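Local coordinates for protein ESSC (Geobacillus thermodenitrificans, PDB 5FWH) that forms the N-terminal forkhead-associated region of EssC, an FtsK/SpoIIIE-type ATPase component of the bacterial type VII secretion apparatus, at residues Y8-Q13 against G146-D151; E92-V97 against S181-S186; Q113-T118 against V185-E190; N120-L125 against I135-A140; L155-V160 against F170-L175. All coordinates share one frame; numbering follows the deposited sequence.

Interaction 1: Y8-Q13 against G146-D151; sequences YETYCQ and GVQLSD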
# COMPACT_ATOMS: atom_id res chain seq x y z
N TYR A 8 3.30 5.83 -9.46
CA TYR A 8 3.66 6.76 -10.54
C TYR A 8 2.71 7.98 -10.46
O TYR A 8 1.56 7.84 -9.94
CB TYR A 8 3.51 6.06 -11.88
CG TYR A 8 2.12 5.54 -12.11
CD1 TYR A 8 1.69 4.36 -11.52
CD2 TYR A 8 1.22 6.21 -12.93
CE1 TYR A 8 0.46 3.87 -11.73
CE2 TYR A 8 -0.05 5.74 -13.12
CZ TYR A 8 -0.42 4.55 -12.52
OH TYR A 8 -1.67 4.05 -12.69
N GLU A 9 3.17 9.15 -10.94
CA GLU A 9 2.44 10.41 -10.81
C GLU A 9 1.83 10.49 -9.40
O GLU A 9 2.59 10.43 -8.44
CB GLU A 9 1.40 10.58 -11.92
CG GLU A 9 2.03 10.47 -13.32
CD GLU A 9 1.29 11.18 -14.46
OE1 GLU A 9 0.55 12.19 -14.21
OE2 GLU A 9 1.45 10.75 -15.63
N THR A 10 0.51 10.58 -9.28
CA THR A 10 -0.21 10.68 -8.01
C THR A 10 -1.09 9.42 -7.73
O THR A 10 -2.14 9.49 -7.09
CB THR A 10 -1.11 11.93 -8.08
OG1 THR A 10 -1.96 11.82 -9.25
CG2 THR A 10 -0.24 13.21 -8.13
N TYR A 11 -0.69 8.29 -8.31
CA TYR A 11 -1.46 7.05 -8.25
C TYR A 11 -0.61 5.98 -7.62
O TYR A 11 0.62 6.06 -7.66
CB TYR A 11 -1.86 6.59 -9.65
CG TYR A 11 -2.65 7.70 -10.31
CD1 TYR A 11 -3.92 8.03 -9.83
CD2 TYR A 11 -2.09 8.47 -11.34
CE1 TYR A 11 -4.64 9.10 -10.38
CE2 TYR A 11 -2.79 9.51 -11.90
CZ TYR A 11 -4.06 9.82 -11.42
OH TYR A 11 -4.74 10.83 -11.98
N CYS A 12 -1.31 4.99 -7.04
CA CYS A 12 -0.69 3.77 -6.60
C CYS A 12 -1.66 2.67 -7.01
O CYS A 12 -2.84 2.74 -6.62
CB CYS A 12 -0.54 3.80 -5.08
SG CYS A 12 0.20 2.31 -4.34
N GLN A 13 -1.21 1.74 -7.84
CA GLN A 13 -1.99 0.51 -8.16
C GLN A 13 -1.38 -0.62 -7.38
O GLN A 13 -0.14 -0.68 -7.24
CB GLN A 13 -1.83 0.11 -9.59
CG GLN A 13 -2.49 1.06 -10.55
CD GLN A 13 -2.58 0.50 -11.96
OE1 GLN A 13 -2.95 -0.66 -12.19
NE2 GLN A 13 -2.30 1.37 -12.91
N GLY A 146 -6.25 4.30 -4.46
CA GLY A 146 -5.31 4.51 -5.55
C GLY A 146 -4.87 5.92 -5.92
O GLY A 146 -4.02 6.07 -6.78
N VAL A 147 -5.44 6.95 -5.29
CA VAL A 147 -5.18 8.32 -5.63
C VAL A 147 -4.58 9.11 -4.45
O VAL A 147 -5.16 9.18 -3.35
CB VAL A 147 -6.47 9.07 -6.03
CG1 VAL A 147 -6.11 10.49 -6.52
CG2 VAL A 147 -7.22 8.29 -7.12
N GLN A 148 -3.44 9.76 -4.68
CA GLN A 148 -2.79 10.47 -3.59
C GLN A 148 -3.68 11.52 -2.95
O GLN A 148 -4.38 12.22 -3.63
CB GLN A 148 -1.50 11.10 -4.06
CG GLN A 148 -0.64 11.62 -2.91
CD GLN A 148 0.72 12.05 -3.37
OE1 GLN A 148 1.04 11.94 -4.55
NE2 GLN A 148 1.54 12.53 -2.43
N LEU A 149 -3.68 11.62 -1.63
CA LEU A 149 -4.50 12.59 -0.94
C LEU A 149 -3.73 13.87 -0.82
O LEU A 149 -2.59 13.82 -0.42
CB LEU A 149 -4.79 12.16 0.50
CG LEU A 149 -5.82 11.13 0.86
CD1 LEU A 149 -5.74 9.99 -0.12
CD2 LEU A 149 -5.52 10.59 2.25
N SER A 150 -4.34 15.01 -1.12
CA SER A 150 -3.68 16.30 -0.90
C SER A 150 -4.29 17.09 0.25
O SER A 150 -3.75 18.11 0.63
CB SER A 150 -3.72 17.12 -2.17
OG SER A 150 -5.07 17.38 -2.54
N ASP A 151 -5.43 16.66 0.78
CA ASP A 151 -6.03 17.28 1.97
C ASP A 151 -6.91 16.26 2.70
O ASP A 151 -7.04 15.11 2.25
CB ASP A 151 -6.81 18.55 1.61
CG ASP A 151 -7.86 18.32 0.53
OD1 ASP A 151 -8.70 17.43 0.70
OD2 ASP A 151 -7.84 19.04 -0.50

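Interaction 2: E92-V97 against S181-S186; sequences EQRKYV and SEEVVS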
# COMPACT_ATOMS: atom_id res chain seq x y z
N GLU A 92 4.11 -13.11 2.15
CA GLU A 92 3.24 -13.30 3.28
C GLU A 92 2.81 -11.99 3.92
O GLU A 92 3.60 -11.07 4.10
CB GLU A 92 3.93 -14.17 4.31
CG GLU A 92 3.02 -14.62 5.46
CD GLU A 92 3.73 -15.47 6.53
OE1 GLU A 92 4.90 -15.89 6.35
OE2 GLU A 92 3.12 -15.72 7.57
N GLN A 93 1.55 -11.94 4.31
CA GLN A 93 0.95 -10.73 4.84
C GLN A 93 -0.09 -11.10 5.85
O GLN A 93 -0.81 -12.08 5.61
CB GLN A 93 0.30 -9.95 3.68
CG GLN A 93 1.32 -9.15 2.84
CD GLN A 93 0.63 -8.11 1.95
OE1 GLN A 93 0.01 -8.47 0.95
NE2 GLN A 93 0.71 -6.82 2.33
N ARG A 94 -0.15 -10.32 6.95
CA ARG A 94 -1.12 -10.52 8.04
C ARG A 94 -2.04 -9.34 8.40
O ARG A 94 -1.70 -8.15 8.17
CB ARG A 94 -0.42 -11.01 9.31
CG ARG A 94 0.71 -10.14 9.84
CD ARG A 94 1.40 -10.87 11.01
NE ARG A 94 1.49 -12.33 10.82
CZ ARG A 94 2.58 -13.04 10.49
NH1 ARG A 94 3.78 -12.49 10.30
NH2 ARG A 94 2.46 -14.36 10.33
N LYS A 95 -3.15 -9.71 9.04
CA LYS A 95 -4.36 -8.91 9.18
C LYS A 95 -4.77 -8.81 10.64
O LYS A 95 -5.03 -9.81 11.31
CB LYS A 95 -5.49 -9.52 8.34
CG LYS A 95 -6.56 -8.50 7.96
CD LYS A 95 -7.57 -8.99 6.93
CE LYS A 95 -8.64 -9.84 7.58
NZ LYS A 95 -9.46 -9.10 8.58
N TYR A 96 -4.81 -7.57 11.12
CA TYR A 96 -5.15 -7.25 12.47
C TYR A 96 -6.44 -6.51 12.40
O TYR A 96 -6.60 -5.70 11.51
CB TYR A 96 -4.12 -6.27 13.00
CG TYR A 96 -2.76 -6.79 13.09
CD1 TYR A 96 -1.93 -6.74 12.01
CD2 TYR A 96 -2.30 -7.35 14.29
CE1 TYR A 96 -0.67 -7.26 12.09
CE2 TYR A 96 -1.04 -7.85 14.38
CZ TYR A 96 -0.24 -7.80 13.28
OH TYR A 96 1.02 -8.30 13.37
N VAL A 97 -7.31 -6.69 13.37
CA VAL A 97 -8.54 -5.90 13.39
C VAL A 97 -8.63 -5.30 14.74
O VAL A 97 -8.48 -5.97 15.71
CB VAL A 97 -9.81 -6.70 13.06
CG1 VAL A 97 -11.05 -5.80 13.08
CG2 VAL A 97 -9.65 -7.34 11.69
N SER A 181 2.84 -6.45 5.72
CA SER A 181 3.88 -7.47 5.64
C SER A 181 4.70 -7.59 6.91
O SER A 181 5.41 -8.54 7.01
CB SER A 181 4.78 -7.29 4.40
OG SER A 181 4.75 -5.96 3.89
N GLU A 182 4.59 -6.68 7.87
CA GLU A 182 5.27 -6.86 9.16
C GLU A 182 4.21 -6.94 10.23
O GLU A 182 3.08 -6.50 9.99
CB GLU A 182 6.16 -5.68 9.48
CG GLU A 182 6.77 -5.00 8.28
CD GLU A 182 7.88 -4.02 8.65
OE1 GLU A 182 8.07 -3.74 9.86
OE2 GLU A 182 8.57 -3.53 7.72
N GLU A 183 4.58 -7.46 11.41
CA GLU A 183 3.73 -7.31 12.59
C GLU A 183 3.51 -5.78 12.88
O GLU A 183 4.42 -4.91 12.75
CB GLU A 183 4.26 -8.07 13.85
CG GLU A 183 4.03 -9.60 13.90
CD GLU A 183 3.11 -10.08 15.05
OE1 GLU A 183 1.90 -9.75 15.07
OE2 GLU A 183 3.58 -10.82 15.94
N VAL A 184 2.26 -5.46 13.17
CA VAL A 184 1.87 -4.12 13.45
C VAL A 184 1.98 -3.92 14.95
O VAL A 184 1.60 -4.79 15.71
CB VAL A 184 0.41 -3.93 13.03
CG1 VAL A 184 -0.10 -2.58 13.46
CG2 VAL A 184 0.34 -4.07 11.52
N VAL A 185 2.46 -2.76 15.35
CA VAL A 185 2.57 -2.39 16.74
C VAL A 185 1.52 -1.36 17.03
O VAL A 185 1.48 -0.31 16.36
CB VAL A 185 3.95 -1.83 17.04
CG1 VAL A 185 4.08 -1.50 18.54
CG2 VAL A 185 5.00 -2.84 16.60
N SER A 186 0.65 -1.70 17.98
CA SER A 186 -0.51 -0.90 18.28
C SER A 186 -0.85 -0.86 19.75
O SER A 186 -0.83 -1.86 20.42
CB SER A 186 -1.76 -1.42 17.50
OG SER A 186 -2.77 -0.38 17.49

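Interaction 3: Q113-T118 against V185-E190; sequences QADIET and VSSLTE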
# COMPACT_ATOMS: atom_id res chain seq x y z
N GLN A 113 4.11 7.89 20.84
CA GLN A 113 2.72 7.84 21.30
C GLN A 113 1.67 7.52 20.22
O GLN A 113 0.47 7.68 20.47
CB GLN A 113 2.42 9.13 22.07
CG GLN A 113 3.48 9.43 23.17
CD GLN A 113 3.66 8.26 24.15
OE1 GLN A 113 4.78 7.88 24.50
NE2 GLN A 113 2.56 7.71 24.59
N ALA A 114 2.13 7.01 19.08
CA ALA A 114 1.25 6.60 17.97
C ALA A 114 0.36 5.46 18.38
O ALA A 114 0.82 4.53 19.05
CB ALA A 114 2.07 6.17 16.77
N ASP A 115 -0.91 5.55 18.03
CA ASP A 115 -1.83 4.39 18.21
C ASP A 115 -1.42 3.17 17.34
O ASP A 115 -1.63 2.01 17.70
CB ASP A 115 -3.26 4.82 17.90
CG ASP A 115 -3.73 5.99 18.78
OD1 ASP A 115 -4.14 5.69 19.93
OD2 ASP A 115 -3.68 7.19 18.35
N ILE A 116 -0.92 3.44 16.14
CA ILE A 116 -0.35 2.41 15.28
C ILE A 116 1.01 2.90 14.89
O ILE A 116 1.12 3.93 14.25
CB ILE A 116 -1.17 2.15 14.01
CG1 ILE A 116 -2.62 1.72 14.38
CG2 ILE A 116 -0.49 1.09 13.14
CD1 ILE A 116 -3.46 1.50 13.13
N GLU A 117 2.03 2.10 15.23
CA GLU A 117 3.44 2.50 15.00
C GLU A 117 4.01 1.93 13.72
O GLU A 117 4.01 0.70 13.51
CB GLU A 117 4.32 2.10 16.17
CG GLU A 117 4.20 3.05 17.36
CD GLU A 117 5.14 2.69 18.50
OE1 GLU A 117 4.76 1.81 19.32
OE2 GLU A 117 6.26 3.30 18.58
N THR A 118 4.53 2.83 12.87
CA THR A 118 5.07 2.46 11.59
C THR A 118 6.01 3.56 11.08
O THR A 118 5.77 4.76 11.29
CB THR A 118 3.96 2.18 10.54
OG1 THR A 118 4.50 2.15 9.23
CG2 THR A 118 2.82 3.28 10.56
N VAL A 185 2.46 -2.76 15.35
CA VAL A 185 2.57 -2.39 16.74
C VAL A 185 1.52 -1.36 17.03
O VAL A 185 1.48 -0.31 16.36
CB VAL A 185 3.95 -1.83 17.04
CG1 VAL A 185 4.08 -1.50 18.54
CG2 VAL A 185 5.00 -2.84 16.60
N SER A 186 0.65 -1.70 17.98
CA SER A 186 -0.51 -0.90 18.28
C SER A 186 -0.85 -0.86 19.75
O SER A 186 -0.83 -1.86 20.42
CB SER A 186 -1.76 -1.42 17.50
OG SER A 186 -2.77 -0.38 17.49
N SER A 187 -1.28 0.30 20.21
CA SER A 187 -1.90 0.39 21.53
C SER A 187 -3.41 0.22 21.47
O SER A 187 -4.06 0.44 22.45
CB SER A 187 -1.55 1.73 22.14
OG SER A 187 -2.10 2.74 21.36
N LEU A 188 -3.98 -0.14 20.32
CA LEU A 188 -5.45 -0.26 20.19
C LEU A 188 -5.93 -1.62 20.68
O LEU A 188 -5.15 -2.53 20.79
CB LEU A 188 -5.88 -0.07 18.73
CG LEU A 188 -5.65 1.35 18.17
CD1 LEU A 188 -5.70 1.36 16.66
CD2 LEU A 188 -6.63 2.35 18.73
N THR A 189 -7.24 -1.74 20.91
CA THR A 189 -7.90 -3.02 21.24
C THR A 189 -8.04 -4.04 20.11
O THR A 189 -8.93 -3.90 19.25
CB THR A 189 -9.38 -2.83 21.68
OG1 THR A 189 -9.52 -1.73 22.56
CG2 THR A 189 -9.93 -4.12 22.35
N GLU A 190 -7.26 -5.11 20.15
CA GLU A 190 -7.45 -6.18 19.19
C GLU A 190 -8.80 -6.86 19.43
O GLU A 190 -9.17 -7.07 20.54
CB GLU A 190 -6.31 -7.20 19.25
CG GLU A 190 -5.41 -7.21 18.01
CD GLU A 190 -4.01 -7.76 18.32
OE1 GLU A 190 -3.89 -8.53 19.31
OE2 GLU A 190 -3.05 -7.41 17.59

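Interaction 4: N120-L125 against I135-A140; sequences NARFSL and IPDDDA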
# COMPACT_ATOMS: atom_id res chain seq x y z
N ASN A 120 6.27 3.49 7.88
CA ASN A 120 5.73 3.47 6.50
C ASN A 120 4.72 4.55 6.11
O ASN A 120 4.49 4.75 4.92
CB ASN A 120 5.02 2.13 6.19
CG ASN A 120 5.86 0.92 6.53
OD1 ASN A 120 5.36 -0.04 7.11
ND2 ASN A 120 7.16 0.98 6.20
N ALA A 121 4.11 5.21 7.09
CA ALA A 121 2.97 6.09 6.87
C ALA A 121 2.94 7.11 7.97
O ALA A 121 3.40 6.84 9.03
CB ALA A 121 1.68 5.27 6.94
N ARG A 122 2.33 8.24 7.72
CA ARG A 122 2.10 9.18 8.75
C ARG A 122 0.80 9.89 8.43
O ARG A 122 0.76 10.65 7.48
CB ARG A 122 3.32 10.16 8.83
CG ARG A 122 3.06 11.46 9.58
CD ARG A 122 4.30 12.37 9.61
NE ARG A 122 5.30 11.77 10.48
CZ ARG A 122 5.29 11.82 11.81
NH1 ARG A 122 4.34 12.47 12.48
NH2 ARG A 122 6.24 11.21 12.50
N PHE A 123 -0.20 9.74 9.27
CA PHE A 123 -1.49 10.39 9.01
C PHE A 123 -2.33 10.26 10.25
O PHE A 123 -1.96 9.55 11.13
CB PHE A 123 -2.17 9.76 7.75
CG PHE A 123 -2.53 8.28 7.88
CD1 PHE A 123 -3.79 7.88 8.37
CD2 PHE A 123 -1.65 7.29 7.42
CE1 PHE A 123 -4.14 6.54 8.50
CE2 PHE A 123 -2.04 5.92 7.50
CZ PHE A 123 -3.25 5.56 8.08
N SER A 124 -3.43 10.97 10.37
CA SER A 124 -4.28 10.72 11.51
C SER A 124 -5.66 10.43 11.03
O SER A 124 -5.98 10.74 9.92
CB SER A 124 -4.25 11.85 12.55
OG SER A 124 -4.84 12.99 12.03
N LEU A 125 -6.43 9.72 11.84
CA LEU A 125 -7.85 9.43 11.58
C LEU A 125 -8.67 10.09 12.70
O LEU A 125 -8.36 9.91 13.88
CB LEU A 125 -8.09 7.95 11.57
CG LEU A 125 -7.35 7.15 10.46
CD1 LEU A 125 -7.69 5.67 10.64
CD2 LEU A 125 -7.83 7.45 9.08
N ILE A 135 -6.67 12.63 7.72
CA ILE A 135 -5.89 13.88 7.59
C ILE A 135 -4.47 13.44 7.29
O ILE A 135 -3.80 12.93 8.17
CB ILE A 135 -5.93 14.74 8.88
CG1 ILE A 135 -7.39 15.14 9.24
CG2 ILE A 135 -5.03 16.00 8.76
CD1 ILE A 135 -8.06 14.26 10.26
N PRO A 136 -4.01 13.60 6.06
CA PRO A 136 -2.64 13.18 5.77
C PRO A 136 -1.60 14.22 6.18
O PRO A 136 -1.93 15.38 6.51
CB PRO A 136 -2.64 13.00 4.24
CG PRO A 136 -3.70 13.95 3.78
CD PRO A 136 -4.74 14.00 4.85
N ASP A 137 -0.35 13.80 6.14
CA ASP A 137 0.75 14.69 6.43
C ASP A 137 1.50 15.03 5.14
O ASP A 137 1.52 14.27 4.18
CB ASP A 137 1.65 14.10 7.53
CG ASP A 137 1.99 15.13 8.61
OD1 ASP A 137 2.17 16.31 8.27
OD2 ASP A 137 2.04 14.77 9.81
N ASP A 138 2.10 16.21 5.12
CA ASP A 138 2.67 16.74 3.89
C ASP A 138 3.80 15.86 3.39
O ASP A 138 3.89 15.58 2.20
CB ASP A 138 3.14 18.19 4.06
CG ASP A 138 1.99 19.14 4.35
OD1 ASP A 138 1.03 18.72 5.03
OD2 ASP A 138 2.07 20.32 3.90
N ASP A 139 4.64 15.43 4.33
CA ASP A 139 5.73 14.46 4.06
C ASP A 139 5.34 13.05 3.51
O ASP A 139 5.74 12.73 2.41
CB ASP A 139 6.69 14.33 5.29
CG ASP A 139 5.96 14.00 6.61
OD1 ASP A 139 4.81 14.47 6.79
OD2 ASP A 139 6.55 13.31 7.47
N ALA A 140 4.56 12.24 4.25
CA ALA A 140 4.29 10.82 3.88
C ALA A 140 3.20 10.61 2.77
O ALA A 140 2.04 11.00 2.97
CB ALA A 140 3.90 10.04 5.13

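Interaction 5: L155-V160 against F170-L175; sequences LRNGDV and FIEEDL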
# COMPACT_ATOMS: atom_id res chain seq x y z
N LEU A 155 -14.29 9.63 5.03
CA LEU A 155 -14.24 8.28 4.53
C LEU A 155 -15.60 7.61 4.55
O LEU A 155 -16.37 7.87 5.45
CB LEU A 155 -13.32 7.43 5.45
CG LEU A 155 -11.85 7.83 5.69
CD1 LEU A 155 -11.15 6.82 6.59
CD2 LEU A 155 -11.15 7.88 4.35
N ARG A 156 -15.83 6.68 3.64
CA ARG A 156 -17.03 5.80 3.63
C ARG A 156 -16.53 4.38 3.82
O ARG A 156 -15.38 4.14 3.55
CB ARG A 156 -17.76 5.90 2.29
CG ARG A 156 -17.71 7.27 1.62
CD ARG A 156 -18.62 7.39 0.38
NE ARG A 156 -18.54 6.26 -0.59
CZ ARG A 156 -18.24 6.31 -1.91
NH1 ARG A 156 -17.94 7.45 -2.56
NH2 ARG A 156 -18.23 5.18 -2.61
N ASN A 157 -17.38 3.43 4.22
CA ASN A 157 -16.93 2.00 4.45
C ASN A 157 -16.39 1.38 3.17
O ASN A 157 -16.97 1.55 2.09
CB ASN A 157 -18.07 1.07 4.98
CG ASN A 157 -18.29 1.14 6.50
OD1 ASN A 157 -17.43 0.72 7.32
ND2 ASN A 157 -19.48 1.63 6.90
N GLY A 158 -15.26 0.67 3.28
CA GLY A 158 -14.59 0.13 2.09
C GLY A 158 -13.90 1.16 1.18
O GLY A 158 -13.45 0.80 0.07
N ASP A 159 -13.79 2.42 1.58
CA ASP A 159 -12.63 3.17 1.15
C ASP A 159 -11.42 2.34 1.63
O ASP A 159 -11.50 1.64 2.68
CB ASP A 159 -12.61 4.57 1.75
CG ASP A 159 -13.58 5.56 1.02
OD1 ASP A 159 -13.92 5.32 -0.15
OD2 ASP A 159 -13.99 6.60 1.60
N VAL A 160 -10.34 2.38 0.85
CA VAL A 160 -9.05 1.71 1.15
C VAL A 160 -7.97 2.76 1.22
O VAL A 160 -7.78 3.55 0.29
CB VAL A 160 -8.70 0.68 0.09
CG1 VAL A 160 -7.37 0.01 0.41
CG2 VAL A 160 -9.84 -0.38 0.03
N PHE A 170 -11.74 0.51 7.14
CA PHE A 170 -12.81 0.42 8.12
C PHE A 170 -13.79 -0.65 7.57
O PHE A 170 -14.36 -0.55 6.45
CB PHE A 170 -13.51 1.78 8.34
CG PHE A 170 -12.80 2.67 9.35
CD1 PHE A 170 -12.90 2.40 10.70
CD2 PHE A 170 -11.99 3.72 8.92
CE1 PHE A 170 -12.23 3.18 11.62
CE2 PHE A 170 -11.31 4.51 9.82
CZ PHE A 170 -11.43 4.24 11.18
N ILE A 171 -13.94 -1.70 8.35
CA ILE A 171 -14.95 -2.70 8.04
C ILE A 171 -16.31 -2.08 8.36
O ILE A 171 -17.25 -2.19 7.59
CB ILE A 171 -14.82 -3.95 8.93
CG1 ILE A 171 -13.48 -4.66 8.72
CG2 ILE A 171 -16.00 -4.88 8.70
CD1 ILE A 171 -13.25 -5.22 7.34
N GLU A 172 -16.36 -1.51 9.57
CA GLU A 172 -17.49 -0.81 10.15
C GLU A 172 -16.90 0.45 10.77
O GLU A 172 -15.66 0.61 10.91
CB GLU A 172 -18.12 -1.70 11.23
CG GLU A 172 -19.22 -1.13 12.14
CD GLU A 172 -20.42 -0.51 11.46
OE1 GLU A 172 -20.27 0.60 10.87
OE2 GLU A 172 -21.51 -1.11 11.56
N GLU A 173 -17.80 1.35 11.14
CA GLU A 173 -17.47 2.53 11.90
C GLU A 173 -16.63 2.26 13.12
O GLU A 173 -15.84 3.14 13.55
CB GLU A 173 -18.75 3.17 12.37
CG GLU A 173 -18.61 4.53 13.02
CD GLU A 173 -19.76 4.83 13.97
OE1 GLU A 173 -20.86 4.22 13.84
OE2 GLU A 173 -19.56 5.66 14.88
N ASP A 174 -16.82 1.11 13.73
CA ASP A 174 -16.12 0.79 14.98
C ASP A 174 -14.92 -0.20 14.82
O ASP A 174 -14.27 -0.51 15.81
CB ASP A 174 -17.14 0.33 16.08
CG ASP A 174 -18.20 -0.69 15.57
OD1 ASP A 174 -17.84 -1.59 14.78
OD2 ASP A 174 -19.40 -0.59 15.96
N LEU A 175 -14.62 -0.65 13.59
CA LEU A 175 -13.62 -1.68 13.33
C LEU A 175 -12.69 -1.35 12.18
O LEU A 175 -13.11 -1.23 11.02
CB LEU A 175 -14.29 -3.03 13.05
CG LEU A 175 -14.90 -3.69 14.31
CD1 LEU A 175 -16.35 -4.04 14.11
CD2 LEU A 175 -14.15 -4.94 14.76
O HOH W 1 -12.31 2.77 5.19

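Interaction 1: Y8-Q13 against G146-D151
Two tyrosine rings flank the turn at Tyr-8 to Tyr-11. Over one face of the Tyr-8 ring, displaced toward the rim, lies CB of Tyr-11, and Tyr-8 OH accepts from Gln-13 NE2 at 2.8 Å, almost in the donor's amide plane. One face of the Tyr-11 ring carries OG1 of Thr-10, again off centre. The edge of the Tyr-11 ring faces the other segment: CD1 of Tyr-11 is 3.6 Å from Gly-146 O, and CE1 is 4.2 Å from CG2 of Val-147. The backbones do the joining. Gln-148 N donates to Thr-10 O at 2.8 Å with an N-H...O angle of 169°, and Cys-12 N donates to Gly-146 O at 2.9 Å. Both donors stand above their carbonyl planes. The pair brackets a single bridge between Tyr-11 and Val-147, CA atoms 4.7 Å apart. A CB on Gly-146 would stand 3.3 Å from Cys-12 O and, at phi 86°, jam against the preceding carbonyl O. The extended chain of Gln-148 crosses Thr-10 at about a right angle, its OE1 4.0 Å from Thr-10 CG2. Tyr-8 to Tyr-11 forms a type II' turn, the tight connection of a two-residue beta hairpin, and outermost strands 11-16 and 147-148 meet in an edge-to-edge contact between sheets of the N-terminal and C-terminal parts, consistent with two FHA-like beta sandwiches.

Interaction 2: E92-V97 against S181-S186
This contact sits where the chain leaves strand 175-180 of one sheet, beside strand 94-99, and passes to strand 185-186 of another, a crossing at the margin of a beta sandwich consistent with the FHA fold. Tyr-96 bridges the gap. With CG anti to the carbonyl carbon, its ring points at segment 181-186 and ends in a hydroxyl held twice. The OH donates to Glu-183 OE1 over a very short 2.4 Å, meeting the anti lone pair, and accepts from Val-184 N at 3.1 Å with an N-H...O angle of 151°. Ring and carboxylate are nearly coplanar, 16° apart, and OE1 lies in the ring plane, at its edge. Val-184 covers one face: its CB is 3.9 Å from the ring centroid, a CH-pi contact, and its CG2 is 3.4 Å from Tyr-96 CE1. Toward the start of the segment, Arg-94 CD lies 4.1 Å from Glu-183 CG, while Arg-94 NH2 makes a salt bridge with Glu-92 OE2. A phenylalanine here in place of Tyr-96 would remove the hydroxyl that meets Glu-183 OE1 and Val-184 N, and would probably loosen the hold on this part of segment 181-186. So short a phenol-carboxylate distance, if accurate, suggests a strong, charge-assisted bond, with the proton perhaps drawn toward the carboxylate.

Interaction 3: Q113-T118 against V185-E190
Asp-115 O is the most heavily used acceptor, taking two donors from segment 185-190. Ser-186 OG approaches at 2.7 Å in the carbonyl plane, with a C=O...O angle of 154°, and Ser-187 N comes from above that plane at 3.1 Å. Two residues on, Glu-117 N donates to Val-185 O at 2.7 Å in a practically straight bond, 179° at the hydrogen. Between these bonds Ile-116 and Ser-186 form an antiparallel non-hydrogen-bonded pair, CA atoms 4.5 Å apart. Their side chains share a face on which Leu-188 CD1 also meets Ile-116 CG1 at 3.8 Å, the two chains crossing obliquely; on the other face Glu-117 OE1 lies 3.5 Å from Val-185 CG1. The next shell fixes the serine. Ser-186 OG, anti to its own backbone N, also accepts from Leu-188 N at 3.1 Å, an ST turn, consistent with the bend that sets Leu-188 against Ile-116. Outside the two segments, Asp-115 OD2 takes the backbone N of Leu-107, while Ile-116 is hydrogen-bonded to Leu-107 and packs on Phe-168. Ser-186 and Leu-188 both lean on Tyr-98. The weakly bonded strand 185-186 thus closes the edge of a mixed sheet beside 116-117, and the equally weak strand 189-190 pairs with strand 94-99 of the facing sheet, an edge crossing that fits the beta sandwich of an FHA domain.

Interaction 4: N120-L125 against I135-A140
Arg-122, just before strand 123-128, has CG anti to the backbone N (chi1 162°) and bends at chi3 (-70°), which lays its aliphatic part against the loop 137-140. There Asp-139, its CG in the crowded position between N and carbonyl carbon, brings OD2 to 3.2 Å from Arg-122 CD. The same OD2 makes a long salt bridge, 3.6 Å, to Arg-122 NE. Asp-137 runs alongside in the same direction, its OD2 3.3 Å from Arg-122 CD but beyond salt-bridge range of NH1, which pairs instead with Asp-111. Closer to the backbone, Ala-140 CB packs 3.7 Å from Arg-122 CB. An alanine at Asp-137 would remove the carboxylate beside the arginine methylenes and the OD1 acceptor of Asp-138 N, and would probably loosen the loop and weaken the local hold on Arg-122. At Ser-124 and Ile-135, before the bend at 137-140, the backbones pair: Ser-124 N to Ile-135 O and Ile-135 N to Ser-124 O, each 3.0 Å, the second at 178°, both donors in the carbonyl plane. The Phe-123 ring heads elsewhere, meeting Phe-168 edge-to-face. The reciprocal bonds make an antiparallel hydrogen-bonded pair, here in the beta hairpin of strands 123-128 and 131-136, away from its connecting turn.

Interaction 5: L155-V160 against F170-L175
A water oxygen is the best-held polar atom, with two hydrogen bonds that link the segments: it donates to Asp-159 O at 2.9 Å and accepts from Phe-170 N at 3.0 Å. It also lies in the plane of the Phe-170 ring, at its edge. Leu-155 CD1 is at that ring's edge too, 4.0 Å from CD2 of Phe-170, the two side chains crossing at about a right angle, and the ring itself stacks on Trp-132. On the first segment, Arg-156 to Asp-159 is a type II turn with Gly-158 at positive phi. Asp-159 OD2 ties its ends, accepting from Arg-156 N at 2.7 Å from above the carboxylate plane. Opposite, the strand is interrupted by a classic beta bulge, Ile-171 and Glu-172 both facing Leu-175, where the chain turns the corner between strands 166-170 and 175-180; Ile-171 N donates to Leu-175 O at 2.8 Å. Asn-157, reaching across from the type II turn, rests its side-chain end against the backbone from Phe-170 to Glu-172 and supplies the largest share of the buried surface on its segment. Glu-172 is bent at chi2, which puts OE1 2.6 Å from the backbone N of Glu-173, the bond using the anti lone pair. The carboxylate of Glu-173 pairs with Lys-127.

From the N terminus, 8-13 opens the loop that interaction 1 closes at 146-151, joining the outer edges of two sheets. Within it, 92-97 and 113-118 start interactions 2 and 3, which cross interaction 1 and finish at 181-186 and 185-190, overlapping segments sharing Val-185 and Ser-186. Interaction 4, within the hairpin 123-128/131-136, nests inside the loops of 1, 2 and 3, and touches interaction 1 where Leu-149 packs on Pro-136. Interaction 5 follows 1 and 4 in series yet nests within 2 and 3; Leu-125 packs on its Phe-170, and Val-97 on Leu-175. Interactions 2 and 3 together bind the late segment to both sheets of the C-terminal sandwich.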